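Local coordinates for bifunctional protein PutA (Bradyrhizobium diazoefficiens, PDB 6BSN) that probably oxidises proline to glutamate in two steps, as a flavin-dependent proline dehydrogenase joined in one chain to an NAD-dependent glutamate semialdehyde dehydrogenase, at residues Glu103-His108 / Pro134-Asp139; Asp139-Arg144 / His921-Asp926; Gly310-Ala315 / Met339-Lys344; Pro392-His397 / Ser413-Gln418. The protein carries 1 engineered substitution. All coordinates share one frame; numbering follows the deposited sequence.

Interaction 1 (Glu103-His108 / Pro134-Asp139); sequences EGDFIH and PGETPD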
# COMPACT_ATOMS: atom_id res chain seq x y z
N GLU A 103 46.69 -11.98 -17.83
CA GLU A 103 47.50 -10.78 -17.93
C GLU A 103 46.96 -9.81 -18.99
O GLU A 103 47.15 -8.59 -18.86
CB GLU A 103 48.94 -11.14 -18.28
CG GLU A 103 49.67 -11.78 -17.13
CD GLU A 103 49.48 -11.00 -15.85
OE1 GLU A 103 48.94 -11.57 -14.87
OE2 GLU A 103 49.83 -9.80 -15.85
N GLY A 104 46.28 -10.33 -19.99
CA GLY A 104 45.84 -9.53 -21.11
C GLY A 104 45.44 -10.45 -22.24
O GLY A 104 45.27 -11.65 -22.05
N ASP A 105 45.29 -9.85 -23.43
CA ASP A 105 44.79 -10.57 -24.60
C ASP A 105 43.54 -11.38 -24.26
O ASP A 105 43.39 -12.52 -24.69
CB ASP A 105 45.87 -11.49 -25.19
CG ASP A 105 46.84 -10.73 -26.06
OD1 ASP A 105 47.94 -11.26 -26.30
OD2 ASP A 105 46.51 -9.61 -26.48
N PHE A 106 42.64 -10.78 -23.49
CA PHE A 106 41.52 -11.55 -22.96
C PHE A 106 40.61 -12.05 -24.09
O PHE A 106 40.31 -13.25 -24.17
CB PHE A 106 40.74 -10.71 -21.95
CG PHE A 106 41.58 -10.08 -20.88
CD1 PHE A 106 42.03 -10.84 -19.81
CD2 PHE A 106 41.89 -8.74 -20.93
CE1 PHE A 106 42.80 -10.26 -18.80
CE2 PHE A 106 42.66 -8.15 -19.94
CZ PHE A 106 43.11 -8.92 -18.86
N ILE A 107 40.14 -11.13 -24.96
CA ILE A 107 39.25 -11.51 -26.06
C ILE A 107 39.98 -12.39 -27.07
O ILE A 107 39.41 -13.36 -27.59
CB ILE A 107 38.64 -10.24 -26.69
CG1 ILE A 107 37.58 -9.65 -25.74
CG2 ILE A 107 38.02 -10.49 -28.10
CD1 ILE A 107 37.12 -8.26 -26.09
N HIS A 108 41.26 -12.10 -27.33
CA HIS A 108 42.09 -12.96 -28.19
C HIS A 108 42.11 -14.41 -27.68
O HIS A 108 41.94 -15.35 -28.46
CB HIS A 108 43.51 -12.40 -28.27
CG HIS A 108 44.42 -13.14 -29.21
ND1 HIS A 108 44.27 -13.09 -30.58
CD2 HIS A 108 45.50 -13.91 -28.99
CE1 HIS A 108 45.21 -13.81 -31.16
NE2 HIS A 108 45.98 -14.32 -30.21
N PRO A 134 51.30 -4.28 -20.43
CA PRO A 134 50.58 -4.23 -19.16
C PRO A 134 49.49 -3.17 -19.17
O PRO A 134 49.40 -2.33 -20.06
CB PRO A 134 51.69 -3.90 -18.15
CG PRO A 134 52.68 -3.11 -18.95
CD PRO A 134 52.63 -3.65 -20.36
N GLY A 135 48.62 -3.25 -18.16
CA GLY A 135 47.55 -2.28 -18.01
C GLY A 135 46.38 -2.44 -18.95
O GLY A 135 45.61 -1.49 -19.12
N GLU A 136 46.22 -3.61 -19.57
CA GLU A 136 45.14 -3.81 -20.53
C GLU A 136 43.77 -3.88 -19.85
O GLU A 136 43.59 -4.62 -18.87
CB GLU A 136 45.37 -5.07 -21.35
CG GLU A 136 44.29 -5.29 -22.40
CD GLU A 136 44.55 -6.49 -23.30
OE1 GLU A 136 45.74 -6.84 -23.49
OE2 GLU A 136 43.57 -7.06 -23.81
N THR A 137 42.81 -3.13 -20.39
CA THR A 137 41.44 -3.10 -19.89
C THR A 137 40.84 -4.50 -19.87
O THR A 137 40.75 -5.15 -20.92
CB THR A 137 40.58 -2.18 -20.76
OG1 THR A 137 41.03 -0.83 -20.63
CG2 THR A 137 39.11 -2.27 -20.37
N PRO A 138 40.44 -5.00 -18.72
CA PRO A 138 39.90 -6.36 -18.67
C PRO A 138 38.52 -6.46 -19.31
O PRO A 138 37.52 -6.20 -18.64
CB PRO A 138 39.85 -6.66 -17.17
CG PRO A 138 40.76 -5.66 -16.53
CD PRO A 138 40.68 -4.43 -17.39
N ASP A 139 38.45 -6.87 -20.57
CA ASP A 139 37.17 -7.08 -21.24
C ASP A 139 37.08 -8.52 -21.74
O ASP A 139 37.98 -9.33 -21.53
CB ASP A 139 36.95 -6.09 -22.39
CG ASP A 139 38.10 -6.06 -23.37
OD1 ASP A 139 39.05 -6.87 -23.24
OD2 ASP A 139 38.07 -5.21 -24.28
O HOH W 1 40.95 -8.19 -24.85

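Interaction 2 (Asp139-Arg144 / His921-Asp926); sequences DGTIGR and HSRIDD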
# COMPACT_ATOMS: atom_id res chain seq x y z
N ASP A 139 38.45 -6.87 -20.57
CA ASP A 139 37.17 -7.08 -21.24
C ASP A 139 37.08 -8.52 -21.74
O ASP A 139 37.98 -9.33 -21.53
CB ASP A 139 36.95 -6.09 -22.39
CG ASP A 139 38.10 -6.06 -23.37
OD1 ASP A 139 39.05 -6.87 -23.24
OD2 ASP A 139 38.07 -5.21 -24.28
N GLY A 140 35.98 -8.83 -22.41
CA GLY A 140 35.68 -10.18 -22.79
C GLY A 140 35.15 -10.98 -21.61
O GLY A 140 35.13 -10.53 -20.46
N THR A 141 34.71 -12.20 -21.91
CA THR A 141 34.25 -13.08 -20.85
C THR A 141 35.38 -13.35 -19.86
O THR A 141 35.15 -13.42 -18.65
CB THR A 141 33.76 -14.40 -21.44
OG1 THR A 141 32.87 -14.13 -22.53
CG2 THR A 141 33.04 -15.23 -20.37
N ILE A 142 36.60 -13.48 -20.36
CA ILE A 142 37.72 -13.78 -19.49
C ILE A 142 38.17 -12.53 -18.75
O ILE A 142 38.48 -12.59 -17.56
CB ILE A 142 38.88 -14.41 -20.29
CG1 ILE A 142 38.41 -15.70 -20.98
CG2 ILE A 142 40.08 -14.70 -19.38
CD1 ILE A 142 39.48 -16.27 -21.94
N GLY A 143 38.24 -11.39 -19.43
CA GLY A 143 38.64 -10.18 -18.75
C GLY A 143 37.68 -9.82 -17.62
O GLY A 143 38.12 -9.44 -16.54
N ARG A 144 36.37 -9.95 -17.87
CA ARG A 144 35.39 -9.66 -16.82
C ARG A 144 35.55 -10.62 -15.65
O ARG A 144 35.46 -10.21 -14.49
CB ARG A 144 33.96 -9.75 -17.38
CG ARG A 144 33.53 -8.55 -18.29
CD ARG A 144 32.06 -8.71 -18.76
NE ARG A 144 31.62 -7.60 -19.60
CZ ARG A 144 30.35 -7.32 -19.90
NH1 ARG A 144 30.05 -6.29 -20.67
NH2 ARG A 144 29.36 -8.09 -19.42
N HIS A 921 26.47 -12.08 -33.87
CA HIS A 921 26.64 -13.41 -33.32
C HIS A 921 27.98 -13.46 -32.60
O HIS A 921 29.04 -13.38 -33.24
CB HIS A 921 26.55 -14.48 -34.40
CG HIS A 921 25.19 -15.05 -34.55
ND1 HIS A 921 24.82 -16.25 -33.98
CD2 HIS A 921 24.09 -14.58 -35.18
CE1 HIS A 921 23.56 -16.51 -34.28
NE2 HIS A 921 23.09 -15.51 -35.00
N SER A 922 27.92 -13.59 -31.28
CA SER A 922 29.11 -13.49 -30.45
C SER A 922 28.74 -13.90 -29.03
O SER A 922 27.64 -13.60 -28.57
CB SER A 922 29.68 -12.08 -30.43
OG SER A 922 30.82 -12.01 -29.58
N ARG A 923 29.67 -14.60 -28.37
CA ARG A 923 29.53 -14.87 -26.95
C ARG A 923 29.95 -13.68 -26.11
O ARG A 923 29.61 -13.62 -24.93
CB ARG A 923 30.38 -16.10 -26.57
CG ARG A 923 30.12 -16.67 -25.16
CD ARG A 923 31.35 -17.41 -24.65
NE ARG A 923 31.70 -18.52 -25.52
CZ ARG A 923 32.94 -18.94 -25.72
NH1 ARG A 923 33.95 -18.30 -25.14
NH2 ARG A 923 33.19 -19.96 -26.53
N ILE A 924 30.67 -12.72 -26.70
CA ILE A 924 31.41 -11.72 -25.95
C ILE A 924 30.53 -10.48 -25.76
O ILE A 924 30.32 -9.70 -26.70
CB ILE A 924 32.73 -11.37 -26.65
CG1 ILE A 924 33.51 -12.65 -26.96
CG2 ILE A 924 33.53 -10.38 -25.80
CD1 ILE A 924 34.84 -12.40 -27.63
N ASP A 925 30.05 -10.27 -24.53
CA ASP A 925 29.16 -9.15 -24.26
C ASP A 925 29.83 -7.82 -24.57
O ASP A 925 29.17 -6.91 -25.10
CB ASP A 925 28.68 -9.19 -22.82
CG ASP A 925 27.72 -10.33 -22.56
OD1 ASP A 925 27.07 -10.77 -23.53
OD2 ASP A 925 27.60 -10.79 -21.41
N ASP A 926 31.12 -7.66 -24.26
CA ASP A 926 31.77 -6.39 -24.55
C ASP A 926 31.83 -6.12 -26.06
O ASP A 926 31.77 -4.96 -26.49
CB ASP A 926 33.19 -6.35 -23.95
CG ASP A 926 33.18 -6.36 -22.42
OD1 ASP A 926 33.84 -7.24 -21.82
OD2 ASP A 926 32.48 -5.53 -21.80
O HOH W 2 31.25 -12.02 -22.20

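Interaction 3 (Gly310-Ala315 / Met339-Lys344); sequences GLAIQA and MVRLVK. With FDA (dihydroflavine-adenine dinucleotide), chain C.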
# COMPACT_ATOMS: atom_id res chain seq x y z
N GLY A 310 16.56 -49.59 -28.86
CA GLY A 310 15.69 -48.82 -27.99
C GLY A 310 15.74 -47.33 -28.23
O GLY A 310 16.36 -46.84 -29.17
N LEU A 311 15.07 -46.60 -27.32
CA LEU A 311 14.89 -45.16 -27.45
C LEU A 311 14.75 -44.56 -26.07
O LEU A 311 14.45 -45.25 -25.09
CB LEU A 311 13.66 -44.84 -28.29
CG LEU A 311 12.33 -44.88 -27.54
CD1 LEU A 311 11.23 -44.23 -28.40
CD2 LEU A 311 11.93 -46.27 -27.12
N ALA A 312 14.99 -43.25 -25.98
CA ALA A 312 14.69 -42.50 -24.77
C ALA A 312 13.31 -41.86 -24.86
O ALA A 312 12.87 -41.44 -25.94
CB ALA A 312 15.73 -41.42 -24.47
N ILE A 313 12.64 -41.77 -23.71
CA ILE A 313 11.33 -41.15 -23.53
C ILE A 313 11.44 -40.11 -22.43
O ILE A 313 11.94 -40.41 -21.34
CB ILE A 313 10.26 -42.20 -23.17
CG1 ILE A 313 10.18 -43.29 -24.24
CG2 ILE A 313 8.89 -41.54 -23.00
CD1 ILE A 313 9.25 -44.44 -23.86
N GLN A 314 10.94 -38.90 -22.69
CA GLN A 314 11.09 -37.76 -21.80
C GLN A 314 9.85 -37.61 -20.90
O GLN A 314 8.77 -37.25 -21.38
CB GLN A 314 11.31 -36.48 -22.61
CG GLN A 314 12.54 -36.54 -23.47
CD GLN A 314 12.42 -35.69 -24.71
OE1 GLN A 314 11.38 -35.69 -25.36
NE2 GLN A 314 13.50 -34.95 -25.04
N ALA A 315 10.03 -37.83 -19.60
CA ALA A 315 8.90 -37.76 -18.67
C ALA A 315 8.35 -36.35 -18.51
O ALA A 315 7.20 -36.21 -18.07
CB ALA A 315 9.29 -38.32 -17.30
N MET A 339 15.14 -52.10 -25.06
CA MET A 339 15.70 -51.39 -23.92
C MET A 339 15.26 -49.94 -24.07
O MET A 339 15.50 -49.32 -25.11
CB MET A 339 17.22 -51.55 -23.89
CG MET A 339 17.61 -53.04 -23.70
SD MET A 339 19.36 -53.47 -23.89
CE MET A 339 20.04 -52.88 -22.33
N VAL A 340 14.55 -49.42 -23.06
CA VAL A 340 13.84 -48.14 -23.15
C VAL A 340 14.32 -47.24 -22.02
O VAL A 340 14.18 -47.60 -20.84
CB VAL A 340 12.33 -48.37 -23.09
CG1 VAL A 340 11.54 -47.06 -23.02
CG2 VAL A 340 11.94 -49.21 -24.27
N ARG A 341 14.88 -46.09 -22.37
CA ARG A 341 15.47 -45.17 -21.40
C ARG A 341 14.46 -44.10 -21.01
O ARG A 341 13.93 -43.40 -21.88
CB ARG A 341 16.73 -44.51 -21.95
CG ARG A 341 17.34 -43.51 -20.96
CD ARG A 341 18.30 -42.52 -21.63
NE ARG A 341 19.36 -43.24 -22.32
CZ ARG A 341 19.87 -42.86 -23.47
NH1 ARG A 341 19.45 -41.75 -24.09
NH2 ARG A 341 20.81 -43.60 -24.02
N LEU A 342 14.21 -43.96 -19.71
CA LEU A 342 13.33 -42.90 -19.20
C LEU A 342 14.20 -41.78 -18.64
O LEU A 342 14.99 -42.01 -17.73
CB LEU A 342 12.37 -43.43 -18.13
CG LEU A 342 11.25 -42.44 -17.74
CD1 LEU A 342 10.22 -42.24 -18.91
CD2 LEU A 342 10.57 -42.89 -16.44
N VAL A 343 14.05 -40.57 -19.21
CA VAL A 343 14.73 -39.38 -18.73
C VAL A 343 13.68 -38.34 -18.36
O VAL A 343 12.50 -38.47 -18.71
CB VAL A 343 15.70 -38.79 -19.77
CG1 VAL A 343 16.69 -39.84 -20.25
CG2 VAL A 343 14.89 -38.19 -20.96
N LYS A 344 14.11 -37.28 -17.68
CA LYS A 344 13.13 -36.22 -17.45
C LYS A 344 13.01 -35.33 -18.68
O LYS A 344 11.91 -35.15 -19.21
CB LYS A 344 13.47 -35.45 -16.18
CG LYS A 344 13.26 -36.36 -14.95
CD LYS A 344 13.60 -35.70 -13.62
CE LYS A 344 13.58 -36.75 -12.53
NZ LYS A 344 13.92 -36.16 -11.22
PA FDA C . 16.78 -33.29 -11.74
O1A FDA C . 17.44 -32.13 -10.95
O2A FDA C . 15.96 -34.24 -11.07
O5B FDA C . 15.75 -32.93 -12.74
C5B FDA C . 16.03 -31.88 -13.67
C4B FDA C . 14.98 -31.86 -14.77
O4B FDA C . 13.72 -31.45 -14.31
C3B FDA C . 15.26 -30.95 -15.92
O3B FDA C . 16.18 -31.50 -16.77
C2B FDA C . 13.93 -30.82 -16.54
O2B FDA C . 13.68 -31.89 -17.39
C1B FDA C . 13.02 -30.86 -15.36
N9A FDA C . 12.56 -29.55 -14.93
C8A FDA C . 13.29 -28.50 -14.39
N7A FDA C . 12.49 -27.48 -14.14
C5A FDA C . 11.19 -27.82 -14.52
C6A FDA C . 9.96 -27.17 -14.50
N6A FDA C . 9.86 -25.83 -13.99
N1A FDA C . 8.86 -27.79 -14.94
C2A FDA C . 8.91 -29.05 -15.43
N3A FDA C . 10.10 -29.71 -15.46
C4A FDA C . 11.22 -29.14 -15.02
N1 FDA C . 17.36 -35.78 -21.97
C2 FDA C . 16.56 -35.75 -23.15
O2 FDA C . 15.65 -34.73 -23.28
N3 FDA C . 16.72 -36.75 -24.15
C4 FDA C . 17.67 -37.78 -23.97
O4 FDA C . 17.85 -38.76 -24.91
C4X FDA C . 18.50 -37.80 -22.72
N5 FDA C . 19.49 -38.82 -22.55
C5X FDA C . 20.13 -38.93 -21.24
C6 FDA C . 21.02 -40.11 -20.98
C7 FDA C . 21.58 -40.25 -19.68
C7M FDA C . 22.48 -41.42 -19.40
C8 FDA C . 21.30 -39.29 -18.65
C8M FDA C . 21.88 -39.40 -17.26
C9 FDA C . 20.46 -38.18 -18.91
C9A FDA C . 19.87 -38.02 -20.26
N10 FDA C . 19.08 -36.84 -20.56
C10 FDA C . 18.33 -36.83 -21.77
C1' FDA C . 19.05 -35.66 -19.68
C2' FDA C . 17.85 -35.70 -18.76
O2' FDA C . 16.68 -35.55 -19.48
C3' FDA C . 17.93 -34.60 -17.71
O3' FDA C . 18.01 -33.42 -18.39
C4' FDA C . 19.12 -34.64 -16.75
O4' FDA C . 19.56 -35.95 -16.56
C5' FDA C . 18.75 -34.06 -15.39
O5' FDA C . 17.61 -34.71 -14.85
P FDA C . 17.59 -35.46 -13.43
O1P FDA C . 16.55 -36.60 -13.19
O2P FDA C . 19.11 -35.84 -13.32
O3P FDA C . 17.76 -34.17 -12.43

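Interaction 4 (Pro392-His397 / Ser413-Gln418); sequences PQFATH and SGFEFQ. With FDA (dihydroflavine-adenine dinucleotide), chain C.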
# COMPACT_ATOMS: atom_id res chain seq x y z
N PRO A 392 13.72 -51.48 -18.77
CA PRO A 392 13.76 -50.03 -18.56
C PRO A 392 15.11 -49.60 -18.05
O PRO A 392 15.79 -50.34 -17.34
CB PRO A 392 12.67 -49.78 -17.50
CG PRO A 392 11.97 -51.15 -17.28
CD PRO A 392 12.97 -52.18 -17.72
N GLN A 393 15.49 -48.38 -18.43
CA GLN A 393 16.75 -47.77 -18.02
C GLN A 393 16.40 -46.40 -17.46
O GLN A 393 15.91 -45.53 -18.19
CB GLN A 393 17.74 -47.67 -19.20
CG GLN A 393 17.89 -49.00 -19.96
CD GLN A 393 18.51 -48.83 -21.35
OE1 GLN A 393 17.96 -48.13 -22.23
NE2 GLN A 393 19.66 -49.45 -21.55
N PHE A 394 16.62 -46.21 -16.16
CA PHE A 394 16.20 -44.98 -15.48
C PHE A 394 17.42 -44.07 -15.41
O PHE A 394 18.30 -44.27 -14.59
CB PHE A 394 15.59 -45.30 -14.12
CG PHE A 394 14.40 -46.23 -14.21
CD1 PHE A 394 13.21 -45.79 -14.78
CD2 PHE A 394 14.49 -47.55 -13.78
CE1 PHE A 394 12.13 -46.64 -14.91
CE2 PHE A 394 13.41 -48.40 -13.90
CZ PHE A 394 12.22 -47.95 -14.46
N ALA A 395 17.48 -43.09 -16.32
CA ALA A 395 18.60 -42.16 -16.43
C ALA A 395 18.29 -40.92 -15.60
O ALA A 395 17.51 -40.05 -16.02
CB ALA A 395 18.87 -41.80 -17.88
N THR A 396 18.91 -40.82 -14.43
CA THR A 396 18.72 -39.69 -13.54
C THR A 396 19.86 -39.65 -12.53
O THR A 396 20.42 -40.69 -12.18
CB THR A 396 17.37 -39.79 -12.80
OG1 THR A 396 17.27 -38.74 -11.83
CG2 THR A 396 17.27 -41.10 -12.10
N HIS A 397 20.20 -38.45 -12.07
CA HIS A 397 21.16 -38.28 -10.99
C HIS A 397 20.49 -37.75 -9.73
O HIS A 397 21.16 -37.21 -8.84
CB HIS A 397 22.31 -37.35 -11.39
CG HIS A 397 22.89 -37.63 -12.74
ND1 HIS A 397 22.68 -36.82 -13.83
CD2 HIS A 397 23.68 -38.64 -13.18
CE1 HIS A 397 23.31 -37.31 -14.88
NE2 HIS A 397 23.92 -38.42 -14.52
N SER A 413 15.07 -57.46 -10.53
CA SER A 413 16.08 -57.06 -11.50
C SER A 413 15.37 -56.81 -12.83
O SER A 413 14.19 -56.46 -12.82
CB SER A 413 17.16 -58.13 -11.62
OG SER A 413 17.67 -58.47 -10.34
N GLY A 414 16.06 -56.94 -13.96
CA GLY A 414 15.41 -56.66 -15.23
C GLY A 414 15.29 -55.19 -15.58
O GLY A 414 14.53 -54.84 -16.50
N PHE A 415 16.00 -54.31 -14.89
CA PHE A 415 16.08 -52.90 -15.26
C PHE A 415 17.48 -52.42 -14.89
O PHE A 415 18.29 -53.18 -14.35
CB PHE A 415 14.99 -52.08 -14.56
CG PHE A 415 15.18 -51.98 -13.07
CD1 PHE A 415 15.77 -50.86 -12.50
CD2 PHE A 415 14.76 -53.01 -12.23
CE1 PHE A 415 15.94 -50.76 -11.13
CE2 PHE A 415 14.93 -52.92 -10.85
CZ PHE A 415 15.52 -51.80 -10.30
N GLU A 416 17.78 -51.15 -15.19
CA GLU A 416 19.05 -50.59 -14.77
C GLU A 416 18.87 -49.09 -14.54
O GLU A 416 17.91 -48.48 -15.01
CB GLU A 416 20.16 -50.82 -15.82
CG GLU A 416 20.08 -49.82 -16.98
CD GLU A 416 21.04 -50.08 -18.13
OE1 GLU A 416 21.71 -51.14 -18.14
OE2 GLU A 416 21.09 -49.22 -19.04
N PHE A 417 19.82 -48.50 -13.83
CA PHE A 417 19.94 -47.05 -13.80
C PHE A 417 21.02 -46.58 -14.79
O PHE A 417 21.84 -47.37 -15.29
CB PHE A 417 20.25 -46.57 -12.38
CG PHE A 417 19.12 -46.78 -11.41
CD1 PHE A 417 19.12 -47.89 -10.57
CD2 PHE A 417 18.06 -45.88 -11.34
CE1 PHE A 417 18.06 -48.10 -9.68
CE2 PHE A 417 17.01 -46.07 -10.46
CZ PHE A 417 17.01 -47.17 -9.62
N GLN A 418 21.01 -45.28 -15.08
CA GLN A 418 21.99 -44.71 -16.00
C GLN A 418 22.44 -43.36 -15.48
O GLN A 418 21.68 -42.64 -14.82
CB GLN A 418 21.44 -44.54 -17.42
CG GLN A 418 21.07 -45.83 -18.12
CD GLN A 418 20.78 -45.64 -19.61
OE1 GLN A 418 20.45 -44.53 -20.06
NE2 GLN A 418 20.89 -46.73 -20.37
PA FDA C . 16.78 -33.29 -11.74
O1A FDA C . 17.44 -32.13 -10.95
O2A FDA C . 15.96 -34.24 -11.07
O5B FDA C . 15.75 -32.93 -12.74
C5B FDA C . 16.03 -31.88 -13.67
C4B FDA C . 14.98 -31.86 -14.77
O4B FDA C . 13.72 -31.45 -14.31
C3B FDA C . 15.26 -30.95 -15.92
O3B FDA C . 16.18 -31.50 -16.77
C2B FDA C . 13.93 -30.82 -16.54
O2B FDA C . 13.68 -31.89 -17.39
C1B FDA C . 13.02 -30.86 -15.36
N9A FDA C . 12.56 -29.55 -14.93
C8A FDA C . 13.29 -28.50 -14.39
N7A FDA C . 12.49 -27.48 -14.14
C5A FDA C . 11.19 -27.82 -14.52
C6A FDA C . 9.96 -27.17 -14.50
N6A FDA C . 9.86 -25.83 -13.99
N1A FDA C . 8.86 -27.79 -14.94
C2A FDA C . 8.91 -29.05 -15.43
N3A FDA C . 10.10 -29.71 -15.46
C4A FDA C . 11.22 -29.14 -15.02
N1 FDA C . 17.36 -35.78 -21.97
C2 FDA C . 16.56 -35.75 -23.15
O2 FDA C . 15.65 -34.73 -23.28
N3 FDA C . 16.72 -36.75 -24.15
C4 FDA C . 17.67 -37.78 -23.97
O4 FDA C . 17.85 -38.76 -24.91
C4X FDA C . 18.50 -37.80 -22.72
N5 FDA C . 19.49 -38.82 -22.55
C5X FDA C . 20.13 -38.93 -21.24
C6 FDA C . 21.02 -40.11 -20.98
C7 FDA C . 21.58 -40.25 -19.68
C7M FDA C . 22.48 -41.42 -19.40
C8 FDA C . 21.30 -39.29 -18.65
C8M FDA C . 21.88 -39.40 -17.26
C9 FDA C . 20.46 -38.18 -18.91
C9A FDA C . 19.87 -38.02 -20.26
N10 FDA C . 19.08 -36.84 -20.56
C10 FDA C . 18.33 -36.83 -21.77
C1' FDA C . 19.05 -35.66 -19.68
C2' FDA C . 17.85 -35.70 -18.76
O2' FDA C . 16.68 -35.55 -19.48
C3' FDA C . 17.93 -34.60 -17.71
O3' FDA C . 18.01 -33.42 -18.39
C4' FDA C . 19.12 -34.64 -16.75
O4' FDA C . 19.56 -35.95 -16.56
C5' FDA C . 18.75 -34.06 -15.39
O5' FDA C . 17.61 -34.71 -14.85
P FDA C . 17.59 -35.46 -13.43
O1P FDA C . 16.55 -36.60 -13.19
O2P FDA C . 19.11 -35.84 -13.32
O3P FDA C . 17.76 -34.17 -12.43
O HOH W 3 19.67 -46.40 -23.24

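Interaction 1 (Glu103-His108 / Pro134-Asp139)
Gly104 and Glu136 bring their CA atoms to 5.8 Å, and Phe106 and Asp139 face each other farther along, the touching parts of the two backbones running 31° apart. The contact joins the start of helix 106-118 to the loop that leads into helix 140-149, within the sequence range of the DNA-binding family domain. Asp105 stands at the N-cap position, and Glu136 reaches its amide on an extended chain whose CG is anti to the backbone N (chi1 -178°). Asp105 N donates to Glu136 OE1 over 3.0 Å in an almost straight bond (170°), the nitrogen lying well above the carboxylate plane. The negative group thus sits at the N-terminal end of the helix, where the dipole would probably stabilise its charge and offset the nearby carboxylate of Asp105. Without the Glu136 carboxylate, as with an alanine here, the Asp105 amide would probably lose this acceptor and one water at the helix start be less firmly held. The Phe106 ring slides past the Glu136 side chain, with CE2 3.5 Å from Pro138 CA, while Ile107 CD1 packs on the Asp139 carboxylate. The water at the helix start accepts from Ile107 N and donates to Glu136 OE2 and, at 2.8 Å, to Asp139 OD1.

Interaction 2 (Asp139-Arg144 / His921-Asp926)
Arg144 reaches across to Asp926 and Asp925 from near the start of helix 140-149. From CB its chain runs out fully extended (chi2 -178°, chi3 180°), and CG and CD both pass 3.8 Å from Asp926 OD1. NE comes next, making weak, bent bonds to both carboxylate oxygens of Asp926. At the tip, NH1 gives the stronger bond, 2.8 Å to Asp926 OD2; the oxygen lies at the edge of the guanidinium, close to its plane, but is itself met from above the carboxylate plane, since the two groups are turned 71° apart. The other terminal nitrogen, NH2, meets Asp925, whose CB lies over one face of the guanidinium, 3.6 Å from NH2; Asp925 OD2 adds only a long charge pairing well out of that plane. Were Arg144 replaced by a methionine, the Asp926 carboxylate is likely to lose its charged mate. Asp926 OD1 also accepts from Gly140 N at 2.7 Å, using its anti lone pair, so one carboxylate holds both backbone and side chain of the opposing segment. Ile924 CG2 packs on Gly140 CA, and a water links Thr141 OG1, itself bonded to Glu110, with Asp925 N. Ser922 OG accepts from Ile924 N in an ST turn just before helix 925-934. Arg144, Asp925 and Asp926 form a salt-bridge network near two helix starts, joining the DNA-binding family region to the aldehyde dehydrogenase part.

Interaction 3 (Gly310-Ala315 / Met339-Lys344)
Arg341 and Ala312 meet against the flavin because the arginine sets CG anti to its backbone N (chi1 178°) and stays extended at chi2, which carries CD to 4.0 Å from Ala312 CB; a bend at chi3 then turns the guanidinium so that C6 of the reduced FAD lies over one face. Its NH1 lies 3.3 Å from flavin N5, and O4 sits at the guanidinium edge; Asp280, Ser237 and Gln418 hold its nitrogens. Gln314, with CG beside the backbone N and anti to the carbonyl carbon (chi1 -60°), stands alongside Val343 and sends NE2 to flavin O2, 2.8 Å away in a nearly straight bond (167°). Val343 CG1 packs against the isoalloxazine, while the extended Lys344 carries NZ to phosphate oxygen O2A, and Asp373 supplies its salt bridge. Behind these groups the backbones pair in parallel: Ile313 N donates to Arg341 O at 2.8 Å, and Ala315 N closes on Val343 O at 2.7 Å. Leu311, Ile313, Val340 and Leu342 occupy the other face, where Ile313 CD1 touches Val340 CG1 at 3.6 Å. Helix 320-333 connects the strands in a beta-alpha-beta crossover of the proline dehydrogenase barrel and covers Leu311, Ile313 and Val340; strand 276-279 flanks 309-314, strand 390-395 flanks 338-343, and helix 369-385 packs against Leu342.

Interaction 4 (Pro392-His397 / Ser413-Gln418)
A beta-alpha-beta unit of the proline dehydrogenase barrel, strand 390-395, helix 399-409 and strand 416-420, brings these two segments together as parallel neighbours. Phe394 sits between two backbone bonds: its N donates to Glu416 O at 2.9 Å, and its O accepts from Gln418 N, which lies well above the carbonyl plane. On one face of the sheet Gln393 and Glu416 lie side by side, their flat ends only 26° apart. Gln393 NE2 gives Glu416 OE2 a weak, bent bond and finds a further acceptor in Asn276. Gln418 NE2 reaches the same OE2 in a straighter bond of 2.8 Å close to its own amide plane, and Arg441 adds a salt bridge, so this buried oxygen is gripped by three groups. A water spans Gln393 OE1 and Gln418 NE2. On the other face Phe394 CE2 meets Phe415 CD1 at 3.7 Å, the rings inclined at 61°, and Phe394 CB packs on Phe417 CD2. Beyond the strand end Thr396 OG1, anti to the backbone N, donates to FAD phosphate oxygen O1P at 2.6 Å. His397 N donates to O2P at 3.1 Å in a nearly linear bond (174°), and Ala395 CB rests 3.6 Å from flavin C8. Cofactor phosphate binding at the C-terminal ends of parallel strands is characteristic of TIM-type barrels.

Interactions 3 and 4 are buried, belong to one parallel barrel sheet and meet the same FAD. Strands 338-343 and 390-395 are neighbours in it, a probable hydrogen bond runs from Leu342 N to Gln393 O, and Arg341 NE reaches Gln418 OE1, so the flavin-lining side chains of the two contacts are joined directly. Interactions 1 and 2 are only partly buried. They share Asp139, and Ile107 packs on both Gly140 and Ile924, linking the loop contact to the interdomain one. Regular backbone pairing carries the barrel contacts; carboxylates, backbone amides and waters at helix starts carry the others. The nearest atoms of interactions 2 and 3 remain about 23 Å apart.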